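Side-chain contacts in delta-1-pyrroline-5-carboxylate dehydrogenase, mitochondrial (Mus musculus, PDB 4E3X), which oxidises glutamate gamma-semialdehyde to L-glutamate with NAD+, probably as the irreversible second step of proline breakdown in mitochondria: residues 90-95 with 238-243; 141-146 with 242-247; 145-150 with 160-165. All blocks are in the same frame, centred on the assembly; numbering follows the deposited sequence.

Contact 1. Residues 90-95 with 238-243; sequences KVAKFC and AMLASY
Met-239 lies across one face of the Phe-94 ring, reaching it with two carbons at once. Its CG sits 3.9 Å from Phe-94 CG, while the terminal methyl CE makes a CH-pi contact 4.1 Å from the ring centroid, 19° off the ring normal and displaced toward the rim. Bends at chi2 (61°) and chi3 fold CE back over the face on which CG already lies. They also hold Met-239 SD above the Phe-94 ring, 4.7 Å from its centroid, a Met-aromatic contact. An unbranched, flexible thioether suits this place because it can shape itself to a flat surface.

One helical residue further on, Leu-240 turns to the beginning of the strand, and its two methyls divide the work. Leu-240 CD2 packs on Val-91 CG2 at 4.1 Å, the two side chains crossing at about a right angle. Leu-240 CD1 rests 3.7 Å from the backbone O of Val-91. The small methyl of Ala-92 lies beyond, with CB 4.5 Å from Leu-240 CD1. Val-91 and Ala-92 can both face the helix because they form a classic beta bulge opposite Gln-81, whose OE1 accepts a hydrogen bond from Leu-240 N.

All five touching residues are buried, and no hydrogen bond runs directly between the segments. The strand axis passes 8.6 Å from that of the helix at 67°. In this aldehyde dehydrogenase, the contact seats a strand of the four-stranded mixed sheet on the first turn of helix 239-251, which follows strand 230-233 in the Rossmann-type NAD-binding domain.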
ATOM      1  N   LYS B  90      39.704   5.594  10.859  1.00 10.72           N
ATOM      2  CA  LYS B  90      38.890   4.636  10.132  1.00 10.06           C
ATOM      3  C   LYS B  90      38.187   3.772  11.164  1.00  8.74           C
ATOM      4  O   LYS B  90      38.819   2.940  11.811  1.00 10.11           O
ATOM      5  CB  LYS B  90      39.769   3.778   9.226  1.00 12.12           C
ATOM      6  CG  LYS B  90      40.421   4.565   8.103  1.00 14.26           C
ATOM      7  CD  LYS B  90      41.489   3.743   7.399  1.00 16.65           C
ATOM      8  CE  LYS B  90      42.004   4.446   6.159  1.00 19.21           C
ATOM      9  NZ  LYS B  90      42.696   5.718   6.493  1.00 20.91           N
ATOM     10  N   VAL B  91      36.886   3.981  11.340  1.00  8.66           N
ATOM     11  CA  VAL B  91      36.166   3.273  12.394  1.00  8.39           C
ATOM     12  C   VAL B  91      35.783   1.858  11.987  1.00  8.26           C
ATOM     13  O   VAL B  91      35.582   0.986  12.835  1.00  8.01           O
ATOM     14  CB  VAL B  91      34.928   4.061  12.894  1.00  8.09           C
ATOM     15  CG1 VAL B  91      35.318   5.497  13.231  1.00  9.75           C
ATOM     16  CG2 VAL B  91      33.798   4.027  11.864  1.00  8.20           C
ATOM     17  N   ALA B  92      35.691   1.627  10.684  1.00  7.97           N
ATOM     18  CA  ALA B  92      35.373   0.298  10.183  1.00  8.15           C
ATOM     19  C   ALA B  92      36.012   0.080   8.825  1.00  7.47           C
ATOM     20  O   ALA B  92      36.156   1.025   8.034  1.00  8.94           O
ATOM     21  CB  ALA B  92      33.856   0.081  10.105  1.00  9.24           C
ATOM     22  N   LYS B  93      36.404  -1.169   8.583  1.00  7.84           N
ATOM     23  CA  LYS B  93      36.819  -1.645   7.274  1.00  8.10           C
ATOM     24  C   LYS B  93      35.789  -2.681   6.879  1.00  7.96           C
ATOM     25  O   LYS B  93      35.552  -3.632   7.616  1.00 10.03           O
ATOM     26  CB  LYS B  93      38.201  -2.295   7.351  1.00 10.54           C
ATOM     27  CG  LYS B  93      38.686  -2.813   6.003  1.00 13.55           C
ATOM     28  CD  LYS B  93      40.137  -3.257   6.025  1.00 19.12           C
ATOM     29  CE  LYS B  93      40.306  -4.567   6.740  1.00 21.47           C
ATOM     30  NZ  LYS B  93      41.702  -5.085   6.587  1.00 21.69           N
ATOM     31  N   PHE B  94      35.150  -2.483   5.734  1.00  7.17           N
ATOM     32  CA  PHE B  94      34.108  -3.402   5.300  1.00  7.70           C
ATOM     33  C   PHE B  94      34.311  -3.677   3.823  1.00  7.65           C
ATOM     34  O   PHE B  94      35.322  -3.275   3.258  1.00  9.18           O
ATOM     35  CB  PHE B  94      32.699  -2.872   5.651  1.00  7.75           C
ATOM     36  CG  PHE B  94      32.304  -1.601   4.938  1.00  8.13           C
ATOM     37  CD1 PHE B  94      31.477  -1.654   3.827  1.00  8.39           C
ATOM     38  CD2 PHE B  94      32.712  -0.355   5.403  1.00  8.88           C
ATOM     39  CE1 PHE B  94      31.086  -0.498   3.173  1.00  8.76           C
ATOM     40  CE2 PHE B  94      32.328   0.816   4.754  1.00  9.37           C
ATOM     41  CZ  PHE B  94      31.507   0.743   3.638  1.00  8.89           C
ATOM     42  N   CYS B  95      33.382  -4.384   3.202  1.00  8.35           N
ATOM     43  CA  CYS B  95      33.504  -4.623   1.775  1.00  9.15           C
ATOM     44  C   CYS B  95      32.152  -4.592   1.093  1.00  8.38           C
ATOM     45  O   CYS B  95      31.115  -4.818   1.712  1.00 10.19           O
ATOM     46  CB  CYS B  95      34.212  -5.951   1.488  1.00 10.62           C
ATOM     47  SG  CYS B  95      33.314  -7.425   2.021  1.00 12.13           S
ATOM     48  N   ALA B 238      27.227   4.656   8.026  1.00  6.60           N
ATOM     49  CA  ALA B 238      26.685   4.211   9.313  1.00  7.07           C
ATOM     50  C   ALA B 238      26.984   2.733   9.548  1.00  6.53           C
ATOM     51  O   ALA B 238      26.271   2.064  10.296  1.00  7.32           O
ATOM     52  CB  ALA B 238      25.179   4.458   9.389  1.00  8.32           C
ATOM     53  N   MET B 239      28.036   2.221   8.913  1.00  6.96           N
ATOM     54  CA  MET B 239      28.286   0.779   8.937  1.00  6.29           C
ATOM     55  C   MET B 239      28.523   0.208  10.342  1.00  6.09           C
ATOM     56  O   MET B 239      27.986  -0.855  10.686  1.00  6.87           O
ATOM     57  CB  MET B 239      29.451   0.442   8.011  1.00  8.24           C
ATOM     58  CG  MET B 239      29.597  -1.036   7.698  1.00  9.63           C
ATOM     59  SD  MET B 239      28.144  -1.698   6.864  1.00 11.34           S
ATOM     60  CE  MET B 239      27.959  -0.557   5.519  1.00 10.39           C
ATOM     61  N   LEU B 240      29.347   0.895  11.124  1.00  7.08           N
ATOM     62  CA  LEU B 240      29.719   0.426  12.452  1.00  6.96           C
ATOM     63  C   LEU B 240      28.485   0.189  13.335  1.00  6.10           C
ATOM     64  O   LEU B 240      28.307  -0.896  13.896  1.00  7.11           O
ATOM     65  CB  LEU B 240      30.659   1.445  13.100  1.00  7.37           C
ATOM     66  CG  LEU B 240      31.271   1.063  14.445  1.00  8.52           C
ATOM     67  CD1 LEU B 240      32.292  -0.066  14.290  1.00  9.46           C
ATOM     68  CD2 LEU B 240      31.904   2.297  15.099  1.00  8.69           C
ATOM     69  N   ALA B 241      27.612   1.189  13.440  1.00  6.59           N
ATOM     70  CA  ALA B 241      26.407   1.021  14.239  1.00  7.15           C
ATOM     71  C   ALA B 241      25.415   0.045  13.608  1.00  6.72           C
ATOM     72  O   ALA B 241      24.734  -0.695  14.320  1.00  7.69           O
ATOM     73  CB  ALA B 241      25.735   2.363  14.504  1.00  7.28           C
ATOM     74  N   SER B 242      25.333   0.034  12.278  1.00  6.51           N
ATOM     75  CA  SER B 242      24.397  -0.867  11.609  1.00  6.43           C
ATOM     76  C   SER B 242      24.744  -2.327  11.868  1.00  6.36           C
ATOM     77  O   SER B 242      23.858  -3.148  12.117  1.00  6.71           O
ATOM     78  CB  SER B 242      24.361  -0.602  10.105  1.00  6.51           C
ATOM     79  OG  SER B 242      23.861   0.694   9.843  1.00  7.78           O
ATOM     80  N   TYR B 243      26.032  -2.659  11.797  1.00  6.42           N
ATOM     81  CA  TYR B 243      26.451  -4.028  12.079  1.00  6.54           C
ATOM     82  C   TYR B 243      26.203  -4.391  13.544  1.00  6.72           C
ATOM     83  O   TYR B 243      25.867  -5.537  13.853  1.00  7.81           O
ATOM     84  CB  TYR B 243      27.921  -4.231  11.712  1.00  7.83           C
ATOM     85  CG  TYR B 243      28.365  -5.674  11.736  1.00  7.87           C
ATOM     86  CD1 TYR B 243      29.452  -6.080  12.503  1.00  8.99           C
ATOM     87  CD2 TYR B 243      27.708  -6.633  10.974  1.00  9.14           C
ATOM     88  CE1 TYR B 243      29.867  -7.411  12.512  1.00 10.15           C
ATOM     89  CE2 TYR B 243      28.110  -7.957  10.983  1.00 10.01           C
ATOM     90  CZ  TYR B 243      29.187  -8.342  11.741  1.00 11.05           C
ATOM     91  OH  TYR B 243      29.562  -9.669  11.718  1.00 12.70           O
TER

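Contact 2. Residues 141-146 with 242-247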
ATOM      1  N   ALA B 141      25.059   1.411  25.598  1.00  9.23           N
ATOM      2  CA  ALA B 141      26.246   2.247  25.496  1.00  9.62           C
ATOM      3  C   ALA B 141      26.997   1.958  24.194  1.00  8.89           C
ATOM      4  O   ALA B 141      27.480   2.879  23.531  1.00  9.86           O
ATOM      5  CB  ALA B 141      27.148   2.065  26.721  1.00 10.90           C
ATOM      6  N   GLU B 142      27.075   0.685  23.819  1.00  9.71           N
ATOM      7  CA  GLU B 142      27.720   0.293  22.570  1.00  9.64           C
ATOM      8  C   GLU B 142      27.083   0.945  21.345  1.00  9.37           C
ATOM      9  O   GLU B 142      27.780   1.541  20.517  1.00  9.50           O
ATOM     10  CB  GLU B 142      27.676  -1.230  22.414  1.00 10.10           C
ATOM     11  CG  GLU B 142      28.239  -1.710  21.081  1.00 10.24           C
ATOM     12  CD  GLU B 142      27.866  -3.143  20.744  1.00 11.63           C
ATOM     13  OE1 GLU B 142      27.437  -3.890  21.649  1.00 14.29           O
ATOM     14  OE2 GLU B 142      28.012  -3.523  19.564  1.00 12.59           O
ATOM     15  N   VAL B 143      25.768   0.818  21.203  1.00  8.86           N
ATOM     16  CA  VAL B 143      25.129   1.359  19.998  1.00  8.15           C
ATOM     17  C   VAL B 143      25.163   2.888  19.978  1.00  7.52           C
ATOM     18  O   VAL B 143      25.291   3.495  18.915  1.00  8.59           O
ATOM     19  CB  VAL B 143      23.705   0.797  19.737  1.00  8.86           C
ATOM     20  CG1 VAL B 143      23.764  -0.725  19.579  1.00 10.23           C
ATOM     21  CG2 VAL B 143      22.724   1.210  20.824  1.00  9.42           C
ATOM     22  N   LEU B 144      25.053   3.504  21.151  1.00  8.32           N
ATOM     23  CA  LEU B 144      25.199   4.952  21.228  1.00  8.65           C
ATOM     24  C   LEU B 144      26.599   5.379  20.781  1.00  7.74           C
ATOM     25  O   LEU B 144      26.747   6.276  19.951  1.00  8.74           O
ATOM     26  CB  LEU B 144      24.915   5.451  22.646  1.00 10.03           C
ATOM     27  CG  LEU B 144      23.480   5.887  22.951  1.00 14.03           C
ATOM     28  CD1 LEU B 144      22.452   4.859  22.540  1.00 16.22           C
ATOM     29  CD2 LEU B 144      23.360   6.204  24.432  1.00 14.72           C
ATOM     30  N   ALA B 145      27.620   4.743  21.347  1.00  7.60           N
ATOM     31  CA  ALA B 145      28.997   5.125  21.072  1.00  8.54           C
ATOM     32  C   ALA B 145      29.331   4.942  19.598  1.00  8.14           C
ATOM     33  O   ALA B 145      30.014   5.782  18.997  1.00  8.42           O
ATOM     34  CB  ALA B 145      29.961   4.325  21.946  1.00  9.56           C
ATOM     35  N   LYS B 146      28.837   3.853  19.011  1.00  8.20           N
ATOM     36  CA  LYS B 146      29.129   3.573  17.612  1.00  7.72           C
ATOM     37  C   LYS B 146      28.441   4.577  16.690  1.00  7.86           C
ATOM     38  O   LYS B 146      28.968   4.917  15.637  1.00  8.16           O
ATOM     39  CB  LYS B 146      28.740   2.136  17.262  1.00  7.81           C
ATOM     40  CG  LYS B 146      29.680   1.130  17.907  1.00  8.04           C
ATOM     41  CD  LYS B 146      29.315  -0.318  17.619  1.00  8.11           C
ATOM     42  CE  LYS B 146      30.368  -1.240  18.200  1.00  9.22           C
ATOM     43  NZ  LYS B 146      30.043  -2.678  17.985  1.00  9.99           N
ATOM     44  N   SER B 242      25.333   0.034  12.278  1.00  6.51           N
ATOM     45  CA  SER B 242      24.397  -0.867  11.609  1.00  6.43           C
ATOM     46  C   SER B 242      24.744  -2.327  11.868  1.00  6.36           C
ATOM     47  O   SER B 242      23.858  -3.148  12.117  1.00  6.71           O
ATOM     48  CB  SER B 242      24.361  -0.602  10.105  1.00  6.51           C
ATOM     49  OG  SER B 242      23.861   0.694   9.843  1.00  7.78           O
ATOM     50  N   TYR B 243      26.032  -2.659  11.797  1.00  6.42           N
ATOM     51  CA  TYR B 243      26.451  -4.028  12.079  1.00  6.54           C
ATOM     52  C   TYR B 243      26.203  -4.391  13.544  1.00  6.72           C
ATOM     53  O   TYR B 243      25.867  -5.537  13.853  1.00  7.81           O
ATOM     54  CB  TYR B 243      27.921  -4.231  11.712  1.00  7.83           C
ATOM     55  CG  TYR B 243      28.365  -5.674  11.736  1.00  7.87           C
ATOM     56  CD1 TYR B 243      29.452  -6.080  12.503  1.00  8.99           C
ATOM     57  CD2 TYR B 243      27.708  -6.633  10.974  1.00  9.14           C
ATOM     58  CE1 TYR B 243      29.867  -7.411  12.512  1.00 10.15           C
ATOM     59  CE2 TYR B 243      28.110  -7.957  10.983  1.00 10.01           C
ATOM     60  CZ  TYR B 243      29.187  -8.342  11.741  1.00 11.05           C
ATOM     61  OH  TYR B 243      29.562  -9.669  11.718  1.00 12.70           O
ATOM     62  N   ALA B 244      26.366  -3.430  14.446  1.00  7.29           N
ATOM     63  CA  ALA B 244      26.068  -3.671  15.859  1.00  8.06           C
ATOM     64  C   ALA B 244      24.605  -4.090  16.038  1.00  7.03           C
ATOM     65  O   ALA B 244      24.303  -5.046  16.761  1.00  8.16           O
ATOM     66  CB  ALA B 244      26.387  -2.438  16.695  1.00  8.94           C
ATOM     67  N   VAL B 245      23.701  -3.386  15.363  1.00  6.72           N
ATOM     68  CA  VAL B 245      22.289  -3.741  15.397  1.00  7.51           C
ATOM     69  C   VAL B 245      22.036  -5.123  14.779  1.00  6.70           C
ATOM     70  O   VAL B 245      21.280  -5.935  15.314  1.00  7.10           O
ATOM     71  CB  VAL B 245      21.439  -2.674  14.687  1.00  8.26           C
ATOM     72  CG1 VAL B 245      19.981  -3.125  14.575  1.00  9.04           C
ATOM     73  CG2 VAL B 245      21.544  -1.340  15.425  1.00  9.76           C
ATOM     74  N   TYR B 246      22.684  -5.399  13.651  1.00  6.23           N
ATOM     75  CA  TYR B 246      22.556  -6.703  13.006  1.00  7.30           C
ATOM     76  C   TYR B 246      22.960  -7.821  13.971  1.00  7.10           C
ATOM     77  O   TYR B 246      22.230  -8.798  14.143  1.00  7.83           O
ATOM     78  CB  TYR B 246      23.384  -6.779  11.718  1.00  7.10           C
ATOM     79  CG  TYR B 246      23.237  -8.126  11.057  1.00  6.87           C
ATOM     80  CD1 TYR B 246      22.074  -8.450  10.371  1.00  7.06           C
ATOM     81  CD2 TYR B 246      24.241  -9.089  11.146  1.00  7.17           C
ATOM     82  CE1 TYR B 246      21.909  -9.696   9.790  1.00  7.67           C
ATOM     83  CE2 TYR B 246      24.081 -10.341  10.566  1.00  7.52           C
ATOM     84  CZ  TYR B 246      22.911 -10.631   9.884  1.00  7.10           C
ATOM     85  OH  TYR B 246      22.737 -11.874   9.304  1.00  7.94           O
ATOM     86  N   ARG B 247      24.111  -7.672  14.614  1.00  7.30           N
ATOM     87  CA  ARG B 247      24.597  -8.692  15.540  1.00  8.73           C
ATOM     88  C   ARG B 247      23.631  -8.895  16.703  1.00  8.12           C
ATOM     89  O   ARG B 247      23.390 -10.027  17.126  1.00  9.03           O
ATOM     90  CB  ARG B 247      25.982  -8.324  16.072  1.00  9.41           C
TER
HETATM   91  O   HOH W   1      26.489  -5.645  18.707  1.00 14.13           O
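Apolar packing centres on the methyl of Ala-244, which meets three side chains of the facing helix. Val-143 CG1 lies 4.3 Å from Ala-244 CB, and the aliphatic part of Lys-146 passes beside the same methyl, with Lys-146 CD 3.7 Å from Ala-244 CB. Alanine suits this place because its methyl is short enough to sit between the side chains of Glu-142, Val-143 and Lys-146. Val-143, a compact branched residue, also touches Ala-162 of helix 155-180.

The two helices run nearly antiparallel, with 158° between their directions and 9.7 Å between the axes of the two segments. Helix 239-251 belongs to the Rossmann-type coenzyme domain of the aldehyde dehydrogenase fold, and here helix 140-151 packs along it, away from the annotated sites.

Charge is paired on the side of helix 140-151, within one turn of it and with Arg-139 just before it. Lys-146 NZ donates to Glu-142 OE2 at 2.7 Å, an i to i+4 salt bridge. The glutamate has CG anti to its nitrogen (chi1 176°); this torsion sends the carboxylate outward from the helix to the side of Ala-244, where the extended lysine meets it. The ammonium approaches OE2 on its anti side, 29° out of the carboxylate plane. The other oxygen, OE1, pairs with Arg-139, and two cationic partners would be expected to favour the ionised carboxylate.

Water provides the polar link between the helices. It donates to Glu-142 OE2 at 2.7 Å and to the backbone O of Ala-244 at 3.0 Å, while Glu-142 OE2 itself stands 3.5 Å from Ala-244 CB.

Contact 3. Residues 145-150 with 160-165; sequences AKTMVG and IDAAAE
Thr-147 faces Asp-161 and Ala-162 across a helical hairpin, in which helices 140-151 and 155-180 follow each other through a short connection. Helix 155-180 widens into a pi-type turn at 160-165, where Glu-165 N bonds to Ile-160 O, five residues back. Glu-165, at the end of that turn, lines a pocket holding a bound proline.

The packing is small and buried. Thr-147 sends its methyl to the aspartate, with CG2 4.0 Å from Asp-161 OD2; chi1 of -60° sets CG2 anti to the backbone nitrogen and OG1 beside it. The short methyl of Ala-162 suits the place where the helices draw near, their nearest CA atoms, those of Thr-147 and Ala-162, being 7.0 Å apart.

Polar needs are met elsewhere. Asp-161 accepts from Ala-214 N at OD1 and from Thr-213 N at OD2, which ties it to the start of helix 213-225. A salt bridge from OD2 to Lys-153 NZ ties it to the hairpin connection. Threonine pairs a methyl with a hydroxyl that can bond to its own helix: Thr-147 OG1 is hydrogen-bonded to Val-143 O and to the Thr-213 hydroxyl, and lies 3.4 Å from Ala-162 CB.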
ATOM      1  N   ALA B 145      27.620   4.743  21.347  1.00  7.60           N
ATOM      2  CA  ALA B 145      28.997   5.125  21.072  1.00  8.54           C
ATOM      3  C   ALA B 145      29.331   4.942  19.598  1.00  8.14           C
ATOM      4  O   ALA B 145      30.014   5.782  18.997  1.00  8.42           O
ATOM      5  CB  ALA B 145      29.961   4.325  21.946  1.00  9.56           C
ATOM      6  N   LYS B 146      28.837   3.853  19.011  1.00  8.20           N
ATOM      7  CA  LYS B 146      29.129   3.573  17.612  1.00  7.72           C
ATOM      8  C   LYS B 146      28.441   4.577  16.690  1.00  7.86           C
ATOM      9  O   LYS B 146      28.968   4.917  15.637  1.00  8.16           O
ATOM     10  CB  LYS B 146      28.740   2.136  17.262  1.00  7.81           C
ATOM     11  CG  LYS B 146      29.680   1.130  17.907  1.00  8.04           C
ATOM     12  CD  LYS B 146      29.315  -0.318  17.619  1.00  8.11           C
ATOM     13  CE  LYS B 146      30.368  -1.240  18.200  1.00  9.22           C
ATOM     14  NZ  LYS B 146      30.043  -2.678  17.985  1.00  9.99           N
ATOM     15  N   THR B 147      27.269   5.050  17.095  1.00  7.36           N
ATOM     16  CA  THR B 147      26.554   6.067  16.339  1.00  7.36           C
ATOM     17  C   THR B 147      27.246   7.434  16.495  1.00  8.31           C
ATOM     18  O   THR B 147      27.367   8.206  15.539  1.00  9.03           O
ATOM     19  CB  THR B 147      25.077   6.115  16.783  1.00  7.71           C
ATOM     20  OG1 THR B 147      24.470   4.831  16.548  1.00  8.04           O
ATOM     21  CG2 THR B 147      24.300   7.169  16.017  1.00  9.65           C
ATOM     22  N   MET B 148      27.726   7.732  17.698  1.00  7.92           N
ATOM     23  CA  MET B 148      28.482   8.970  17.912  1.00  7.85           C
ATOM     24  C   MET B 148      29.765   8.998  17.097  1.00  7.99           C
ATOM     25  O   MET B 148      30.037   9.953  16.368  1.00  9.27           O
ATOM     26  CB  MET B 148      28.823   9.137  19.393  1.00  8.57           C
ATOM     27  CG  MET B 148      27.611   9.387  20.283  1.00  8.89           C
ATOM     28  SD  MET B 148      28.039   9.571  22.025  1.00  9.90           S
ATOM     29  CE  MET B 148      29.041  11.051  21.957  1.00 10.13           C
ATOM     30  N   VAL B 149      30.566   7.950  17.233  1.00  8.27           N
ATOM     31  CA  VAL B 149      31.884   7.946  16.616  1.00  9.49           C
ATOM     32  C   VAL B 149      31.816   7.741  15.108  1.00  9.20           C
ATOM     33  O   VAL B 149      32.582   8.347  14.360  1.00  9.75           O
ATOM     34  CB  VAL B 149      32.806   6.909  17.293  1.00 11.15           C
ATOM     35  CG1 VAL B 149      34.107   6.735  16.525  1.00 12.79           C
ATOM     36  CG2 VAL B 149      33.079   7.314  18.730  1.00 11.57           C
ATOM     37  N   GLY B 150      30.882   6.907  14.662  1.00  8.10           N
ATOM     38  CA  GLY B 150      30.790   6.593  13.249  1.00  8.14           C
ATOM     39  C   GLY B 150      29.946   7.561  12.440  1.00  8.33           C
ATOM     40  O   GLY B 150      30.220   7.772  11.261  1.00  8.25           O
ATOM     41  N   ILE B 160      18.409   9.450  21.318  1.00  9.75           N
ATOM     42  CA  ILE B 160      17.055   9.440  20.776  1.00 10.69           C
ATOM     43  C   ILE B 160      16.909   8.548  19.549  1.00  9.84           C
ATOM     44  O   ILE B 160      15.795   8.167  19.203  1.00 10.50           O
ATOM     45  CB  ILE B 160      16.510  10.854  20.473  1.00 13.86           C
ATOM     46  CG1 ILE B 160      17.252  11.503  19.303  1.00 13.68           C
ATOM     47  CG2 ILE B 160      16.547  11.721  21.726  1.00 14.76           C
ATOM     48  CD1 ILE B 160      16.734  12.893  18.954  1.00 15.26           C
ATOM     49  N   ASP B 161      18.037   8.204  18.928  1.00  9.07           N
ATOM     50  CA  ASP B 161      18.074   7.435  17.688  1.00  7.91           C
ATOM     51  C   ASP B 161      18.388   5.955  17.944  1.00  7.61           C
ATOM     52  O   ASP B 161      17.497   5.100  17.885  1.00  8.57           O
ATOM     53  CB  ASP B 161      19.115   8.072  16.746  1.00  8.34           C
ATOM     54  CG  ASP B 161      19.448   7.211  15.529  1.00  8.32           C
ATOM     55  OD1 ASP B 161      18.662   6.306  15.189  1.00  9.15           O
ATOM     56  OD2 ASP B 161      20.513   7.455  14.907  1.00  8.02           O
ATOM     57  N   ALA B 162      19.660   5.653  18.210  1.00  8.78           N
ATOM     58  CA  ALA B 162      20.123   4.265  18.304  1.00 10.04           C
ATOM     59  C   ALA B 162      19.523   3.525  19.483  1.00  9.75           C
ATOM     60  O   ALA B 162      19.397   2.301  19.459  1.00 10.45           O
ATOM     61  CB  ALA B 162      21.639   4.213  18.370  1.00 10.39           C
ATOM     62  N   ALA B 163      19.177   4.263  20.530  1.00  9.02           N
ATOM     63  CA  ALA B 163      18.457   3.657  21.631  1.00 10.42           C
ATOM     64  C   ALA B 163      16.955   3.858  21.444  1.00  9.78           C
ATOM     65  O   ALA B 163      16.278   2.971  20.946  1.00 10.57           O
ATOM     66  CB  ALA B 163      18.935   4.205  22.972  1.00 10.92           C
ATOM     67  N   ALA B 164      16.439   5.029  21.802  1.00 10.03           N
ATOM     68  CA  ALA B 164      14.994   5.200  21.924  1.00  9.64           C
ATOM     69  C   ALA B 164      14.193   4.860  20.672  1.00  8.08           C
ATOM     70  O   ALA B 164      13.286   4.045  20.738  1.00  8.82           O
ATOM     71  CB  ALA B 164      14.651   6.592  22.397  1.00 11.24           C
ATOM     72  N   GLU B 165      14.519   5.461  19.532  1.00  8.29           N
ATOM     73  CA  GLU B 165      13.708   5.221  18.345  1.00  9.01           C
ATOM     74  C   GLU B 165      13.787   3.772  17.874  1.00  7.51           C
ATOM     75  O   GLU B 165      12.773   3.184  17.514  1.00  7.91           O
ATOM     76  CB  GLU B 165      14.084   6.166  17.206  1.00 10.74           C
ATOM     77  CG  GLU B 165      13.080   6.115  16.069  1.00 14.37           C
ATOM     78  CD  GLU B 165      13.302   7.202  15.044  1.00 19.59           C
ATOM     79  OE1 GLU B 165      14.472   7.565  14.806  1.00 22.84           O
ATOM     80  OE2 GLU B 165      12.304   7.701  14.481  1.00 21.57           O
TER

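How the contacts relate
Following the chain, strand 89-95 comes first, then helices 140-151 and 155-180, and finally helix 239-251. Contact 3 closes a short loop of nine residues. Contact 2 starts from the same stretch of helix 140-151 and closes a longer loop of 95 residues; contact 1 spans 142 residues and encloses the helical hairpin. Contacts 1 and 2 end together on helix 239-251, sharing Ser-242 and Tyr-243, while contacts 2 and 3 share Ala-145 and Lys-146. Direct packing also joins them: Leu-240 meets Lys-146, and Val-91 meets Val-149. Together they tie the four-stranded sheet and the helical hairpin to one helix of the coenzyme domain.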